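Local coordinates for protein peroxidase (Cellulomonas bogoriensis 69B4 = DSM 16987, PDB 6QZO) that binds heme b and probably works as a DyP-type (dye-decolorizing) peroxidase, using peroxide to oxidise its substrates, at residues A[30-35]-A[74-79]; A[52-57]-A[140-145]; A[69-74]-A[163-168]; A[100-105]-A[144-149]; A[118-123]-A[220-225]. All blocks are in the same frame, centred on the assembly; numbering follows the deposited sequence.

Contacts 1 to 4 build the N-terminal ferredoxin-like half of the peroxidase, and contact 5 ties it to the C-terminal half. Strand 143-149 serves contacts 2 and 4, which share Val144 and Leu145. Helix 61-78 serves contacts 1 and 3, which share Asp74. Helix and sheet meet where Trp71 CZ2 of contact 3 packs 3.7 Å from Leu145 CD1, and where Ile75 CG1 of contact 1 lies 3.8 Å from Val101 CB. Phe105 CD2 comes 4.0 Å from Trp224 CH2, joining contact 4 to contact 5. The side chain of Gln146, in contact 4, is about 11 Å from those of the heme-binding residues Arg307 and Phe328; the other contacts lie away from the annotated sites.

Contact 1. Residues A[30-35]-A[74-79]; sequences VPCHGE and DIERLT
A loop leading into the ferredoxin-like N-terminal half lies here against helix 61-78, joined to it by a His-carboxylate hydrogen bond. The carboxylate and imidazole of Glu76 and His33 cross at about a right angle, their planes 75° apart. His33 NE2 donates to Glu76 OE2 over 2.7 Å, nearly straight at 171°; the oxygen lies in the ring plane but is itself approached from above the carboxylate plane. Glu76 suits the site because its chain, extended beyond CG, carries the acid out to the loop; Trp370 NE1 also bonds OE2, so two N-H groups grip one oxygen. An alanine at Glu76 removes the acceptor shared by His33 and Trp370 and would probably loosen the loop's hold on the helix.

Cys32, small and weakly polar, is buried between the imidazole and the helix. Its SG sits over one face of the His33 ring and meets Glu76 CG at 3.9 Å, while CB touches Ile75 CG2. Thr79 turns back on its own helix: OG1 bonds Ile75 O at 2.5 Å, and it also receives a hydrogen bond from a water, 2.9 Å away, that donates to Val30 O as well.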
# COMPACT_ATOMS: atom_id res chain seq x y z
N VAL A 30 -13.33 -4.65 -16.29
CA VAL A 30 -13.89 -5.99 -15.96
C VAL A 30 -15.39 -5.82 -15.76
O VAL A 30 -15.80 -5.08 -14.87
CB VAL A 30 -13.25 -6.61 -14.71
CG1 VAL A 30 -14.01 -7.85 -14.25
CG2 VAL A 30 -11.76 -6.89 -14.91
N PRO A 31 -16.25 -6.52 -16.55
CA PRO A 31 -17.70 -6.35 -16.44
C PRO A 31 -18.15 -6.70 -15.02
O PRO A 31 -17.69 -7.71 -14.49
CB PRO A 31 -18.29 -7.30 -17.49
CG PRO A 31 -17.14 -7.51 -18.47
CD PRO A 31 -15.89 -7.48 -17.61
N CYS A 32 -18.98 -5.86 -14.43
CA CYS A 32 -19.54 -6.06 -13.07
C CYS A 32 -20.85 -6.87 -13.14
O CYS A 32 -21.26 -7.38 -12.09
CB CYS A 32 -19.77 -4.71 -12.40
SG CYS A 32 -21.00 -3.69 -13.25
N HIS A 33 -21.43 -7.02 -14.34
CA HIS A 33 -22.67 -7.81 -14.60
C HIS A 33 -22.33 -9.23 -15.05
O HIS A 33 -21.40 -9.40 -15.87
CB HIS A 33 -23.55 -7.13 -15.66
CG HIS A 33 -24.01 -5.78 -15.26
ND1 HIS A 33 -23.78 -4.66 -16.03
CD2 HIS A 33 -24.66 -5.35 -14.15
CE1 HIS A 33 -24.28 -3.60 -15.43
NE2 HIS A 33 -24.83 -4.00 -14.27
N GLY A 34 -23.10 -10.20 -14.56
CA GLY A 34 -23.06 -11.59 -15.02
C GLY A 34 -23.86 -12.49 -14.09
O GLY A 34 -24.45 -11.97 -13.13
N GLU A 35 -23.88 -13.80 -14.38
CA GLU A 35 -24.37 -14.89 -13.50
C GLU A 35 -23.77 -14.70 -12.10
O GLU A 35 -24.51 -14.88 -11.12
CB GLU A 35 -24.02 -16.25 -14.12
CG GLU A 35 -24.65 -17.44 -13.42
CD GLU A 35 -24.61 -18.77 -14.16
OE1 GLU A 35 -23.88 -18.87 -15.15
OE2 GLU A 35 -25.21 -19.74 -13.66
N ASP A 74 -22.72 2.97 -7.86
CA ASP A 74 -21.28 3.34 -7.72
C ASP A 74 -20.41 2.24 -8.33
O ASP A 74 -19.44 2.57 -9.02
CB ASP A 74 -20.91 3.61 -6.26
CG ASP A 74 -21.41 4.96 -5.74
OD1 ASP A 74 -21.76 5.81 -6.59
OD2 ASP A 74 -21.43 5.15 -4.50
N ILE A 75 -20.74 0.97 -8.10
CA ILE A 75 -19.97 -0.17 -8.67
C ILE A 75 -20.08 -0.11 -10.20
O ILE A 75 -19.04 -0.25 -10.87
CB ILE A 75 -20.47 -1.52 -8.11
CG1 ILE A 75 -20.21 -1.64 -6.62
CG2 ILE A 75 -19.82 -2.67 -8.87
CD1 ILE A 75 -20.93 -2.81 -5.99
N GLU A 76 -21.28 0.08 -10.73
CA GLU A 76 -21.51 0.06 -12.20
C GLU A 76 -20.73 1.20 -12.85
O GLU A 76 -20.21 1.01 -13.97
CB GLU A 76 -23.01 0.12 -12.53
CG GLU A 76 -23.75 -1.17 -12.23
CD GLU A 76 -25.23 -1.18 -12.58
OE1 GLU A 76 -25.74 -0.17 -13.05
OE2 GLU A 76 -25.85 -2.25 -12.49
N ARG A 77 -20.64 2.35 -12.17
CA ARG A 77 -19.94 3.56 -12.66
C ARG A 77 -18.42 3.42 -12.51
O ARG A 77 -17.71 3.54 -13.52
CB ARG A 77 -20.42 4.79 -11.90
CG ARG A 77 -21.68 5.40 -12.50
CD ARG A 77 -22.52 6.15 -11.50
NE ARG A 77 -23.66 6.69 -12.23
CZ ARG A 77 -23.59 7.76 -13.02
NH1 ARG A 77 -22.46 8.43 -13.15
NH2 ARG A 77 -24.66 8.17 -13.65
N LEU A 78 -17.93 3.21 -11.29
CA LEU A 78 -16.47 3.23 -10.99
C LEU A 78 -15.77 2.16 -11.84
O LEU A 78 -14.72 2.48 -12.44
CB LEU A 78 -16.23 3.01 -9.49
CG LEU A 78 -16.70 4.15 -8.57
CD1 LEU A 78 -16.71 3.71 -7.11
CD2 LEU A 78 -15.83 5.38 -8.72
N THR A 79 -16.35 0.97 -11.98
CA THR A 79 -15.75 -0.19 -12.71
C THR A 79 -15.67 0.09 -14.22
O THR A 79 -14.90 -0.62 -14.90
CB THR A 79 -16.47 -1.50 -12.41
OG1 THR A 79 -17.84 -1.36 -12.79
CG2 THR A 79 -16.39 -1.89 -10.95
O HOH W 1 -18.01 -3.04 -15.10

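Contact 2. Residues A[52-57]-A[140-145]; sequences ALDLAS and DGDVVL
A classic beta bulge marks the point where strand 143-149 begins alongside strand 47-55 in the antiparallel sheet of the N-terminal half: Asp142 and Val143 both stand opposite Leu53. Leu53 and Val143 form a hydrogen-bonded pair. Leu53 N reaches Val143 O at 2.8 Å and the return bond, Val143 N to Leu53 O, spans 3.1 Å. Their branched side chains share a face of the sheet, Leu53 CB lying 3.8 Å from Val143 CG1, and Leu53 CD1 reaches on to Leu145 CD1. Apolar residues suit this face because Trp71 of helix 61-78 packs on it.

On the next pair of residues the aspartates take over from the backbone. Asp54 OD1 accepts from Asp142 N at 3.2 Å, met nearly along its C-O axis. In return Asp142 OD2 accepts from Leu55 N at 2.9 Å through its anti lone pair. Just before, Gly141 adopts backbone angles (phi 125°, psi 132°) that would jam a CB against the preceding carbonyl and crowd Ala52 CB.

The exchange brings two acids together, with Asp54 OD1 only 3.8 Å from Asp142 OD2. Such proximity would tend to raise the cost of keeping both charged; the two backbone N-H groups, and the salt bridge from Asp54 OD2 to Arg173, are likely to offset the repulsion.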
# COMPACT_ATOMS: atom_id res chain seq x y z
N ALA A 52 -14.77 -3.88 5.73
CA ALA A 52 -15.86 -4.35 6.59
C ALA A 52 -16.58 -3.13 7.16
O ALA A 52 -15.91 -2.22 7.69
CB ALA A 52 -15.34 -5.24 7.69
N LEU A 53 -17.92 -3.13 7.06
CA LEU A 53 -18.75 -2.06 7.65
C LEU A 53 -19.74 -2.70 8.61
O LEU A 53 -20.05 -3.89 8.43
CB LEU A 53 -19.44 -1.27 6.54
CG LEU A 53 -18.49 -0.60 5.53
CD1 LEU A 53 -18.37 -1.43 4.26
CD2 LEU A 53 -18.95 0.81 5.20
N ASP A 54 -20.14 -1.95 9.63
CA ASP A 54 -21.21 -2.34 10.58
C ASP A 54 -22.42 -1.44 10.36
O ASP A 54 -22.26 -0.21 10.25
CB ASP A 54 -20.69 -2.30 12.02
CG ASP A 54 -19.87 -3.51 12.40
OD1 ASP A 54 -19.93 -4.53 11.68
OD2 ASP A 54 -19.16 -3.40 13.41
N LEU A 55 -23.60 -2.03 10.25
CA LEU A 55 -24.87 -1.27 10.10
C LEU A 55 -25.13 -0.49 11.40
O LEU A 55 -24.72 -0.96 12.46
CB LEU A 55 -26.00 -2.25 9.78
CG LEU A 55 -25.83 -2.98 8.44
CD1 LEU A 55 -26.81 -4.13 8.32
CD2 LEU A 55 -26.04 -1.99 7.31
N ALA A 56 -25.76 0.68 11.31
CA ALA A 56 -26.27 1.41 12.50
C ALA A 56 -27.32 0.56 13.22
O ALA A 56 -27.98 -0.23 12.54
CB ALA A 56 -26.83 2.74 12.07
N SER A 57 -27.46 0.72 14.53
CA SER A 57 -28.47 0.03 15.38
C SER A 57 -29.89 0.32 14.87
O SER A 57 -30.79 -0.52 15.07
CB SER A 57 -28.33 0.43 16.82
OG SER A 57 -28.55 1.82 16.98
N ASP A 140 -15.17 -10.33 12.00
CA ASP A 140 -16.62 -10.15 11.74
C ASP A 140 -16.83 -8.91 10.85
O ASP A 140 -15.92 -8.57 10.07
CB ASP A 140 -17.41 -10.06 13.05
CG ASP A 140 -17.12 -11.17 14.04
OD1 ASP A 140 -16.83 -12.31 13.60
OD2 ASP A 140 -17.15 -10.86 15.24
N GLY A 141 -17.99 -8.28 10.94
CA GLY A 141 -18.51 -7.26 10.01
C GLY A 141 -19.89 -7.67 9.48
O GLY A 141 -20.03 -8.80 9.07
N ASP A 142 -20.85 -6.75 9.50
CA ASP A 142 -22.22 -6.94 8.94
C ASP A 142 -22.13 -7.03 7.41
O ASP A 142 -22.89 -7.79 6.83
CB ASP A 142 -23.15 -5.80 9.35
CG ASP A 142 -23.42 -5.76 10.84
OD1 ASP A 142 -23.31 -6.81 11.47
OD2 ASP A 142 -23.74 -4.70 11.36
N VAL A 143 -21.20 -6.29 6.79
CA VAL A 143 -21.05 -6.32 5.31
C VAL A 143 -19.59 -6.05 4.96
O VAL A 143 -18.90 -5.41 5.77
CB VAL A 143 -22.02 -5.33 4.63
CG1 VAL A 143 -21.73 -3.90 5.06
CG2 VAL A 143 -22.01 -5.45 3.12
N VAL A 144 -19.15 -6.54 3.81
CA VAL A 144 -17.75 -6.35 3.34
C VAL A 144 -17.79 -5.96 1.87
O VAL A 144 -18.59 -6.53 1.12
CB VAL A 144 -16.92 -7.62 3.52
CG1 VAL A 144 -17.49 -8.78 2.71
CG2 VAL A 144 -15.45 -7.37 3.18
N LEU A 145 -16.91 -5.02 1.50
CA LEU A 145 -16.58 -4.73 0.09
C LEU A 145 -15.15 -5.21 -0.16
O LEU A 145 -14.21 -4.62 0.41
CB LEU A 145 -16.71 -3.22 -0.14
CG LEU A 145 -18.09 -2.64 0.18
CD1 LEU A 145 -18.04 -1.12 0.18
CD2 LEU A 145 -19.12 -3.16 -0.79

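Contact 3. Residues A[69-74]-A[163-168]; sequences RVWTVD and TKEAQG
Two acid groups meet obliquely between the helices: Asp74 OD2 and Glu165 OE1 are 2.4 Å apart, so close that one of them is probably protonated and donates to the other. The carboxylate planes are turned 42° from each other. Glu165 gets there by a bent chain, CG anti to its backbone N (chi1 -152°) and a turn at chi2 of 68°. That bend presses its methylene CG on Val70 CG2 at 3.4 Å, a tight contact against the branch that stands between the valine's backbone N and carbonyl carbon. Trp71 and Glu165 run antiparallel alongside each other, with Trp71 CD1 4.0 Å from Glu165 CB. Farther along the same indole, CZ2 meets the methyl of Ala166 at 3.8 Å; a small methyl suits the close approach of the ring.

A second shell fixes these groups. Ala86 N donates to Glu165 OE1, Leu85 N to Asp74 OD1, and the indole NE1 to Leu162 O. A leucine in place of Glu165, lacking the carboxylate, would remove the acceptor of Ala86 N and the partner of Asp74, and would probably loosen the helix pairing and the loop at Leu85 and Ala86. One residue earlier, Lys164 forms a salt bridge with Asp244 of the second subunit.

Helices 61-78 and 152-165, side by side and packed on a four-stranded antiparallel sheet, are the two helices of a ferredoxin-like fold, the unit from which DyP-type peroxidases are built.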
# COMPACT_ATOMS: atom_id res chain seq x y z
N ARG A 69 -28.45 -0.49 -3.12
CA ARG A 69 -28.88 0.16 -4.38
C ARG A 69 -27.93 1.30 -4.73
O ARG A 69 -27.55 1.39 -5.90
CB ARG A 69 -30.31 0.68 -4.28
CG ARG A 69 -31.40 -0.38 -4.41
CD ARG A 69 -32.70 0.39 -4.48
NE ARG A 69 -33.91 -0.42 -4.48
CZ ARG A 69 -34.68 -0.67 -5.53
NH1 ARG A 69 -34.35 -0.24 -6.74
NH2 ARG A 69 -35.75 -1.43 -5.40
N VAL A 70 -27.56 2.16 -3.77
CA VAL A 70 -26.60 3.27 -4.04
C VAL A 70 -25.23 2.67 -4.40
O VAL A 70 -24.58 3.18 -5.32
CB VAL A 70 -26.51 4.31 -2.90
CG1 VAL A 70 -27.82 5.04 -2.72
CG2 VAL A 70 -26.05 3.70 -1.59
N TRP A 71 -24.84 1.58 -3.74
CA TRP A 71 -23.55 0.89 -4.02
C TRP A 71 -23.56 0.30 -5.43
O TRP A 71 -22.53 0.37 -6.12
CB TRP A 71 -23.26 -0.19 -2.98
CG TRP A 71 -22.58 0.32 -1.75
CD1 TRP A 71 -21.99 1.54 -1.56
CD2 TRP A 71 -22.36 -0.42 -0.54
NE1 TRP A 71 -21.46 1.61 -0.30
CE2 TRP A 71 -21.66 0.42 0.34
CE3 TRP A 71 -22.72 -1.70 -0.11
CZ2 TRP A 71 -21.30 0.02 1.63
CZ3 TRP A 71 -22.37 -2.09 1.16
CH2 TRP A 71 -21.68 -1.24 2.01
N THR A 72 -24.69 -0.28 -5.85
CA THR A 72 -24.84 -0.86 -7.20
C THR A 72 -24.54 0.21 -8.25
O THR A 72 -23.76 -0.04 -9.17
CB THR A 72 -26.21 -1.50 -7.39
OG1 THR A 72 -26.31 -2.55 -6.42
CG2 THR A 72 -26.39 -2.04 -8.79
N VAL A 73 -25.12 1.39 -8.09
CA VAL A 73 -24.85 2.55 -9.00
C VAL A 73 -23.34 2.82 -9.03
O VAL A 73 -22.78 2.86 -10.15
CB VAL A 73 -25.64 3.80 -8.57
CG1 VAL A 73 -25.29 4.99 -9.43
CG2 VAL A 73 -27.15 3.55 -8.61
N ASP A 74 -22.72 2.97 -7.86
CA ASP A 74 -21.28 3.34 -7.72
C ASP A 74 -20.41 2.24 -8.33
O ASP A 74 -19.44 2.57 -9.02
CB ASP A 74 -20.91 3.61 -6.26
CG ASP A 74 -21.41 4.96 -5.74
OD1 ASP A 74 -21.76 5.81 -6.59
OD2 ASP A 74 -21.43 5.15 -4.50
N THR A 163 -17.43 4.24 0.74
CA THR A 163 -17.47 4.50 2.20
C THR A 163 -18.39 5.69 2.46
O THR A 163 -19.27 5.57 3.34
CB THR A 163 -16.06 4.73 2.76
OG1 THR A 163 -15.30 3.56 2.48
CG2 THR A 163 -16.05 4.99 4.25
N LYS A 164 -18.19 6.79 1.73
CA LYS A 164 -19.03 8.01 1.83
C LYS A 164 -20.50 7.69 1.55
O LYS A 164 -21.36 8.27 2.23
CB LYS A 164 -18.57 9.06 0.81
CG LYS A 164 -17.41 9.92 1.24
CD LYS A 164 -16.83 10.72 0.09
CE LYS A 164 -17.80 11.75 -0.46
NZ LYS A 164 -17.15 12.63 -1.48
N GLU A 165 -20.77 6.83 0.57
CA GLU A 165 -22.15 6.50 0.13
C GLU A 165 -22.93 5.86 1.29
O GLU A 165 -24.15 6.06 1.35
CB GLU A 165 -22.11 5.54 -1.05
CG GLU A 165 -23.30 5.67 -1.95
CD GLU A 165 -23.30 7.00 -2.67
OE1 GLU A 165 -22.49 7.16 -3.61
OE2 GLU A 165 -24.09 7.88 -2.25
N ALA A 166 -22.23 5.12 2.17
CA ALA A 166 -22.81 4.36 3.30
C ALA A 166 -22.96 5.25 4.55
O ALA A 166 -23.51 4.75 5.56
CB ALA A 166 -21.96 3.16 3.60
N GLN A 167 -22.51 6.51 4.49
CA GLN A 167 -22.50 7.42 5.67
C GLN A 167 -23.94 7.49 6.21
O GLN A 167 -24.88 7.79 5.40
CB GLN A 167 -21.96 8.81 5.30
CG GLN A 167 -21.10 9.46 6.39
CD GLN A 167 -19.61 9.48 6.08
OE1 GLN A 167 -18.76 9.29 6.95
NE2 GLN A 167 -19.27 9.77 4.83
N GLY A 168 -24.13 7.18 7.49
CA GLY A 168 -25.45 7.19 8.15
C GLY A 168 -26.20 5.86 8.06
O GLY A 168 -27.18 5.72 8.83

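Contact 4. Residues A[100-105]-A[144-149]; sequences TVTVGF and VLQVCA
Val144 fills a hollow that glycine makes. Its CG1, held between the backbone N and the carbonyl carbon (chi1 62°), lies 3.6 Å from Gly104 CA, and a CB on Gly104 would collide with it. At the other end of this face, Thr100 OG1 sits 3.3 Å from Cys148 CB, two compact side chains sharing a narrow place. Between these pairs Thr102 and Gln146 extend in the same direction next to each other; the glutamine stays extended beyond CG and so carries its amide past the threonine, NE2 3.6 Å from Thr102 OG1, to Tyr331 OH and Gly39 O, while Thr102 OG1 bonds Ala38 O.

On the reverse face the residues that meet across the strands are aliphatic. The methyl CD2 of Leu145 is a bump that drops between two valines, 3.9 Å from both Val101 CG1 and Val103 CG2, and Leu145 runs alongside each of them. Val147 extends the row, its CG1 4.4 Å from Val101 CG2.

Six backbone hydrogen bonds hold the antiparallel register, two each for Thr100 with Cys148, Thr102 with Gln146 and Gly104 with Val144; Thr102 N to Gln146 O measures 2.8 Å.

Strand 100-105 borders the four-stranded sheet, but at its end Phe105 bonds through the backbone to Ala365 of strand 356-366 in the other sheet; strand 143-149 passes on to 47-55. Leu162 of helix 152-165 and Ile75 and Trp71 of helix 61-78 pack on the Leu145 face.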
# COMPACT_ATOMS: atom_id res chain seq x y z
N THR A 100 -12.72 -4.17 -9.58
CA THR A 100 -13.89 -4.98 -9.15
C THR A 100 -14.26 -4.61 -7.71
O THR A 100 -13.35 -4.22 -6.94
CB THR A 100 -13.61 -6.49 -9.21
OG1 THR A 100 -12.53 -6.83 -8.34
CG2 THR A 100 -13.30 -6.97 -10.61
N VAL A 101 -15.55 -4.69 -7.39
CA VAL A 101 -16.10 -4.62 -6.01
C VAL A 101 -16.92 -5.88 -5.84
O VAL A 101 -17.79 -6.12 -6.71
CB VAL A 101 -16.96 -3.36 -5.80
CG1 VAL A 101 -17.49 -3.26 -4.37
CG2 VAL A 101 -16.18 -2.10 -6.16
N THR A 102 -16.62 -6.68 -4.82
CA THR A 102 -17.37 -7.91 -4.46
C THR A 102 -18.04 -7.63 -3.12
O THR A 102 -17.31 -7.22 -2.18
CB THR A 102 -16.44 -9.12 -4.40
OG1 THR A 102 -15.64 -9.16 -5.60
CG2 THR A 102 -17.19 -10.42 -4.23
N VAL A 103 -19.37 -7.78 -3.05
CA VAL A 103 -20.18 -7.49 -1.83
C VAL A 103 -20.48 -8.81 -1.12
O VAL A 103 -20.99 -9.74 -1.78
CB VAL A 103 -21.49 -6.76 -2.18
CG1 VAL A 103 -22.25 -6.33 -0.93
CG2 VAL A 103 -21.23 -5.58 -3.09
N GLY A 104 -20.18 -8.87 0.17
CA GLY A 104 -20.48 -10.02 1.04
C GLY A 104 -21.31 -9.56 2.21
O GLY A 104 -21.10 -8.41 2.68
N PHE A 105 -22.22 -10.41 2.66
CA PHE A 105 -23.14 -10.13 3.79
C PHE A 105 -22.75 -11.01 4.98
O PHE A 105 -22.62 -12.23 4.80
CB PHE A 105 -24.60 -10.41 3.42
CG PHE A 105 -25.11 -9.72 2.18
CD1 PHE A 105 -24.60 -8.50 1.77
CD2 PHE A 105 -26.16 -10.29 1.47
CE1 PHE A 105 -25.11 -7.88 0.64
CE2 PHE A 105 -26.67 -9.65 0.35
CZ PHE A 105 -26.14 -8.45 -0.07
N VAL A 144 -19.15 -6.54 3.81
CA VAL A 144 -17.75 -6.35 3.34
C VAL A 144 -17.79 -5.96 1.87
O VAL A 144 -18.59 -6.53 1.12
CB VAL A 144 -16.92 -7.62 3.52
CG1 VAL A 144 -17.49 -8.78 2.71
CG2 VAL A 144 -15.45 -7.37 3.18
N LEU A 145 -16.91 -5.02 1.50
CA LEU A 145 -16.58 -4.73 0.09
C LEU A 145 -15.15 -5.21 -0.16
O LEU A 145 -14.21 -4.62 0.41
CB LEU A 145 -16.71 -3.22 -0.14
CG LEU A 145 -18.09 -2.64 0.18
CD1 LEU A 145 -18.04 -1.12 0.18
CD2 LEU A 145 -19.12 -3.16 -0.79
N GLN A 146 -14.98 -6.26 -0.96
CA GLN A 146 -13.64 -6.60 -1.49
C GLN A 146 -13.43 -5.72 -2.72
O GLN A 146 -14.10 -5.97 -3.74
CB GLN A 146 -13.50 -8.08 -1.86
CG GLN A 146 -12.13 -8.40 -2.43
CD GLN A 146 -12.08 -9.78 -3.02
OE1 GLN A 146 -11.84 -10.76 -2.33
NE2 GLN A 146 -12.31 -9.85 -4.33
N VAL A 147 -12.55 -4.73 -2.59
CA VAL A 147 -12.22 -3.76 -3.68
C VAL A 147 -10.83 -4.11 -4.21
O VAL A 147 -9.84 -4.06 -3.41
CB VAL A 147 -12.29 -2.30 -3.19
CG1 VAL A 147 -12.26 -1.31 -4.35
CG2 VAL A 147 -13.52 -2.07 -2.34
N CYS A 148 -10.78 -4.48 -5.50
CA CYS A 148 -9.56 -4.96 -6.19
C CYS A 148 -9.30 -4.10 -7.42
O CYS A 148 -10.28 -3.83 -8.14
CB CYS A 148 -9.72 -6.40 -6.63
SG CYS A 148 -9.72 -7.55 -5.25
N ALA A 149 -8.04 -3.75 -7.67
CA ALA A 149 -7.61 -2.98 -8.86
C ALA A 149 -6.10 -3.10 -9.09
O ALA A 149 -5.36 -3.46 -8.16
CB ALA A 149 -8.03 -1.54 -8.73

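Contact 5. Residues A[118-123]-A[220-225]; sequences RAPAWL and GEPGWL
Trp122 has Pro120 CB over one face, 3.6 Å above the indole plane and nearer the ring's edge than its centre. Both belong to a type I beta turn, Pro120 to Leu123, which packs on a loop of the C-terminal half and so helps to join the two ferredoxin-like halves of the DyP-type fold. The indole of Trp122, its CG in the crowded position between backbone N and carbonyl carbon (chi1 50°), then meets Leu225 tip to tip, with CZ2 3.6 Å from Leu225 CD1. The same methyl lies 3.7 Å from Pro120 CG, so one leucine methyl touches both proline and tryptophan.

Two prolines cross beside it at about a right angle, Pro120 CB 4.1 Å from Pro222 CD. Pro120 offers a compact apolar ring to these neighbours. At Pro222 the preceding peptide bond is cis, a form that proline adopts far more readily than other residues, and the kink leads into the short 3-10 segment 223-225. Trp224 in that segment has Leu225 CG over one ring face, and its side chain also touches Ala365 of strand 356-366 and Leu380 of helix 378-381. The guanidinium of Arg118 forms a salt bridge with the terminal carboxylate of Gly383.

The backbone carbonyl of Arg118 makes the polar link: Trp224 NE1, lying above the carbonyl plane, donates to Arg118 O at 2.9 Å, 173° at the hydrogen, with the oxygen in the indole plane.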
# COMPACT_ATOMS: atom_id res chain seq x y z
N ARG A 118 -33.47 -16.52 6.35
CA ARG A 118 -32.87 -16.70 4.99
C ARG A 118 -31.36 -16.97 5.11
O ARG A 118 -30.74 -17.21 4.06
CB ARG A 118 -33.15 -15.49 4.10
CG ARG A 118 -34.64 -15.27 3.83
CD ARG A 118 -35.22 -16.24 2.82
NE ARG A 118 -36.40 -15.66 2.18
CZ ARG A 118 -37.65 -16.12 2.28
NH1 ARG A 118 -37.91 -17.22 2.99
NH2 ARG A 118 -38.63 -15.48 1.67
N ALA A 119 -30.80 -16.95 6.31
CA ALA A 119 -29.36 -17.23 6.57
C ALA A 119 -29.06 -18.68 6.22
O ALA A 119 -29.73 -19.58 6.73
CB ALA A 119 -29.02 -16.95 8.02
N PRO A 120 -28.07 -18.97 5.36
CA PRO A 120 -27.58 -20.35 5.24
C PRO A 120 -26.97 -20.83 6.56
O PRO A 120 -26.55 -20.00 7.36
CB PRO A 120 -26.52 -20.27 4.13
CG PRO A 120 -26.14 -18.79 4.05
CD PRO A 120 -27.38 -18.03 4.46
N ALA A 121 -26.98 -22.15 6.80
CA ALA A 121 -26.47 -22.81 8.02
C ALA A 121 -25.01 -22.42 8.29
O ALA A 121 -24.60 -22.41 9.47
CB ALA A 121 -26.61 -24.31 7.90
N TRP A 122 -24.24 -22.11 7.25
CA TRP A 122 -22.78 -21.83 7.36
C TRP A 122 -22.48 -20.33 7.60
O TRP A 122 -21.32 -20.00 7.69
CB TRP A 122 -22.05 -22.38 6.14
CG TRP A 122 -22.61 -22.00 4.81
CD1 TRP A 122 -23.31 -22.81 3.96
CD2 TRP A 122 -22.50 -20.72 4.15
NE1 TRP A 122 -23.65 -22.13 2.82
CE2 TRP A 122 -23.16 -20.85 2.90
CE3 TRP A 122 -21.93 -19.49 4.48
CZ2 TRP A 122 -23.25 -19.79 2.00
CZ3 TRP A 122 -22.03 -18.45 3.60
CH2 TRP A 122 -22.69 -18.59 2.38
N LEU A 123 -23.48 -19.47 7.72
CA LEU A 123 -23.24 -18.01 7.90
C LEU A 123 -23.12 -17.70 9.39
O LEU A 123 -24.13 -17.32 10.01
CB LEU A 123 -24.36 -17.17 7.26
CG LEU A 123 -24.13 -15.67 7.31
CD1 LEU A 123 -22.78 -15.34 6.69
CD2 LEU A 123 -25.25 -14.91 6.62
N GLY A 220 -29.82 -25.28 -4.39
CA GLY A 220 -30.22 -25.53 -2.98
C GLY A 220 -30.93 -24.35 -2.34
O GLY A 220 -31.04 -23.28 -2.96
N GLU A 221 -31.42 -24.57 -1.12
CA GLU A 221 -31.96 -23.55 -0.18
C GLU A 221 -30.74 -22.95 0.54
O GLU A 221 -29.82 -23.68 0.87
CB GLU A 221 -33.07 -24.25 0.60
CG GLU A 221 -33.91 -23.40 1.53
CD GLU A 221 -33.21 -23.14 2.86
OE1 GLU A 221 -32.58 -24.08 3.41
OE2 GLU A 221 -33.28 -21.97 3.35
N PRO A 222 -30.65 -21.63 0.78
CA PRO A 222 -31.66 -20.65 0.37
C PRO A 222 -31.51 -20.15 -1.07
O PRO A 222 -30.40 -20.00 -1.53
CB PRO A 222 -31.44 -19.51 1.38
CG PRO A 222 -29.93 -19.53 1.62
CD PRO A 222 -29.53 -20.99 1.49
N GLY A 223 -32.65 -19.90 -1.74
CA GLY A 223 -32.75 -19.61 -3.18
C GLY A 223 -32.04 -18.33 -3.57
O GLY A 223 -31.59 -18.24 -4.73
N TRP A 224 -31.94 -17.36 -2.66
CA TRP A 224 -31.35 -16.03 -2.95
C TRP A 224 -29.84 -16.12 -3.23
O TRP A 224 -29.29 -15.15 -3.79
CB TRP A 224 -31.63 -15.04 -1.81
CG TRP A 224 -30.86 -15.27 -0.54
CD1 TRP A 224 -31.28 -15.97 0.55
CD2 TRP A 224 -29.56 -14.76 -0.21
NE1 TRP A 224 -30.32 -15.95 1.52
CE2 TRP A 224 -29.25 -15.21 1.09
CE3 TRP A 224 -28.62 -13.96 -0.87
CZ2 TRP A 224 -28.07 -14.88 1.74
CZ3 TRP A 224 -27.44 -13.64 -0.23
CH2 TRP A 224 -27.17 -14.10 1.05
N LEU A 225 -29.18 -17.22 -2.86
CA LEU A 225 -27.72 -17.39 -3.06
C LEU A 225 -27.39 -18.02 -4.42
O LEU A 225 -26.18 -18.25 -4.64
CB LEU A 225 -27.16 -18.26 -1.93
CG LEU A 225 -26.58 -17.49 -0.75
CD1 LEU A 225 -26.17 -18.47 0.32
CD2 LEU A 225 -25.39 -16.64 -1.16